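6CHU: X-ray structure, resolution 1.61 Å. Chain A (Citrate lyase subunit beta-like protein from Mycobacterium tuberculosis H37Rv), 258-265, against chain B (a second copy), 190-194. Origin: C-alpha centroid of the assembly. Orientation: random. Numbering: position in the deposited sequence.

Chain A, residues 258-265: QMVDSPVL
Chain B 190-194: HLDIL

Two copies of the citrate lyase subunit beta-like protein meet here through an extended segment of chain A, which leads into a helix, and an irregular loop of chain B (L191(B) -69/-24°, D192(B) -82/91°, I193(B) -62/-46°). CA of Q258(A) lies 4.0 Å from CA of D192(B), and CA of M259(A) lies 5.1 Å from CA of L191(B); as chain A advances, its partners step backward.

Q258(A) (psi 153°; chi1 m, chi2 -149° between wells, chi3 -111°) brings its CA within 3.4 Å of O of L191(B), a CA-H...O contact with 135° at the hydrogen. Its CG methylene lies 3.4 Å from OD1 of D192(B) (chi1 t, chi2 -12°), and its NE2 4.2 Å from CB of L191(B); neither pair is a hydrogen bond.

M259(A) (-100/129°) supplies the one hydrogen bond across the stretches: its N donates to O of L191(B) at 2.8 Å and 160°. The same carbonyl thus receives both contacts. The CA-to-CB bond points toward chain B. Rotamers t, p, p then lead the chain away, yet its unbranched length carries CE to 4.0 Å from CD1 of I193(B) (m, t), methyl against methyl.

The CA-to-CB bond of V260(A) (-108/121°, t) points away. D261(A) (-118/-170°; chi1 p, chi2 -21°) is the N-cap; its O accepts weak bonds from N of V264(A) (3.2 Å) and N of L265(A) (3.4 Å). Its OD1 is buried without a polar partner.

S262(A) (-57/-50°, t) and P263(A) (-64/-32°) begin the helix, where a first-turn proline loses no helical hydrogen bond. The CA-to-CB bond of V264(A) (-65/-36°, t) points toward chain B, its short branched side chain offering a methyl to L191(B) (m, t). That leucine's CD1 lies 3.6 Å from CG2 of V264(A) and 3.8 Å from OD1 of D261(A), its CD2 4.3 Å from CB of M259(A). L265(A) (-67/-33°; m, t) is out of reach.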

# COMPACT_ATOMS: atom_id res chain seq x y z
N GLN A 258 13.63 -26.85 -0.25
CA GLN A 258 13.74 -25.41 -0.42
C GLN A 258 15.00 -25.00 -1.18
O GLN A 258 16.02 -25.69 -1.16
CB GLN A 258 13.74 -24.69 0.93
CG GLN A 258 12.38 -24.59 1.60
CD GLN A 258 12.25 -23.33 2.44
OE1 GLN A 258 12.18 -23.40 3.67
NE2 GLN A 258 12.21 -22.17 1.79
N MET A 259 14.92 -23.85 -1.85
CA MET A 259 16.06 -23.23 -2.51
C MET A 259 16.60 -22.12 -1.63
O MET A 259 15.84 -21.27 -1.16
CB MET A 259 15.65 -22.67 -3.88
CG MET A 259 16.74 -21.87 -4.60
SD MET A 259 18.04 -22.88 -5.35
CE MET A 259 17.10 -23.93 -6.45
N VAL A 260 17.91 -22.14 -1.39
CA VAL A 260 18.61 -21.10 -0.65
C VAL A 260 19.44 -20.30 -1.64
O VAL A 260 20.30 -20.86 -2.33
CB VAL A 260 19.48 -21.68 0.47
CG1 VAL A 260 20.35 -20.59 1.07
CG2 VAL A 260 18.61 -22.33 1.55
N ASP A 261 19.18 -19.00 -1.72
CA ASP A 261 19.96 -18.09 -2.56
C ASP A 261 20.62 -17.04 -1.67
O ASP A 261 20.61 -17.14 -0.44
CB ASP A 261 19.08 -17.46 -3.65
CG ASP A 261 17.91 -16.67 -3.08
OD1 ASP A 261 17.53 -16.89 -1.92
OD2 ASP A 261 17.38 -15.81 -3.81
N SER A 262 21.20 -16.02 -2.30
CA SER A 262 21.96 -15.02 -1.55
C SER A 262 21.15 -14.33 -0.46
O SER A 262 21.63 -14.26 0.68
CB SER A 262 22.57 -13.99 -2.52
OG SER A 262 23.13 -12.91 -1.80
N PRO A 263 19.94 -13.81 -0.72
CA PRO A 263 19.22 -13.12 0.37
C PRO A 263 18.85 -14.02 1.54
O PRO A 263 18.81 -13.53 2.68
CB PRO A 263 17.97 -12.57 -0.34
CG PRO A 263 17.82 -13.39 -1.57
CD PRO A 263 19.21 -13.72 -2.00
N VAL A 264 18.58 -15.30 1.30
CA VAL A 264 18.22 -16.20 2.41
C VAL A 264 19.39 -16.36 3.37
O VAL A 264 19.20 -16.47 4.59
CB VAL A 264 17.74 -17.55 1.86
CG1 VAL A 264 17.47 -18.54 3.00
CG2 VAL A 264 16.49 -17.35 1.03
N LEU A 265 20.62 -16.39 2.85
CA LEU A 265 21.79 -16.43 3.72
C LEU A 265 21.94 -15.14 4.51
O LEU A 265 22.41 -15.16 5.65
CB LEU A 265 23.05 -16.71 2.90
CG LEU A 265 23.14 -18.07 2.19
CD1 LEU A 265 24.44 -18.16 1.41
CD2 LEU A 265 23.04 -19.22 3.19
N HIS B 190 8.60 -18.99 -5.47
CA HIS B 190 8.25 -19.76 -4.29
C HIS B 190 9.48 -20.60 -3.95
O HIS B 190 9.71 -21.63 -4.59
CB HIS B 190 7.03 -20.63 -4.58
CG HIS B 190 6.35 -21.14 -3.35
ND1 HIS B 190 5.40 -20.41 -2.67
CD2 HIS B 190 6.46 -22.32 -2.70
CE1 HIS B 190 4.96 -21.11 -1.64
NE2 HIS B 190 5.60 -22.27 -1.63
N LEU B 191 10.27 -20.16 -2.96
CA LEU B 191 11.55 -20.82 -2.72
C LEU B 191 11.40 -22.23 -2.16
O LEU B 191 12.32 -23.04 -2.33
CB LEU B 191 12.41 -19.98 -1.77
CG LEU B 191 12.99 -18.69 -2.36
CD1 LEU B 191 14.01 -18.14 -1.40
CD2 LEU B 191 13.63 -18.92 -3.72
N ASP B 192 10.28 -22.53 -1.51
CA ASP B 192 10.06 -23.87 -0.95
C ASP B 192 9.56 -24.78 -2.06
O ASP B 192 8.36 -24.92 -2.29
CB ASP B 192 9.07 -23.81 0.22
CG ASP B 192 9.01 -25.12 1.00
OD1 ASP B 192 9.56 -26.13 0.52
OD2 ASP B 192 8.41 -25.13 2.09
N ILE B 193 10.51 -25.44 -2.73
CA ILE B 193 10.22 -26.16 -3.97
C ILE B 193 9.23 -27.28 -3.74
O ILE B 193 8.29 -27.48 -4.52
CB ILE B 193 11.53 -26.69 -4.59
CG1 ILE B 193 12.41 -25.53 -5.04
CG2 ILE B 193 11.22 -27.64 -5.74
CD1 ILE B 193 13.77 -25.98 -5.55
N LEU B 194 9.43 -28.07 -2.68
CA LEU B 194 8.55 -29.20 -2.43
C LEU B 194 7.19 -28.78 -1.88
O LEU B 194 6.29 -29.63 -1.80
CB LEU B 194 9.22 -30.18 -1.46
CG LEU B 194 10.52 -30.81 -1.97
CD1 LEU B 194 11.10 -31.75 -0.93
CD2 LEU B 194 10.27 -31.55 -3.28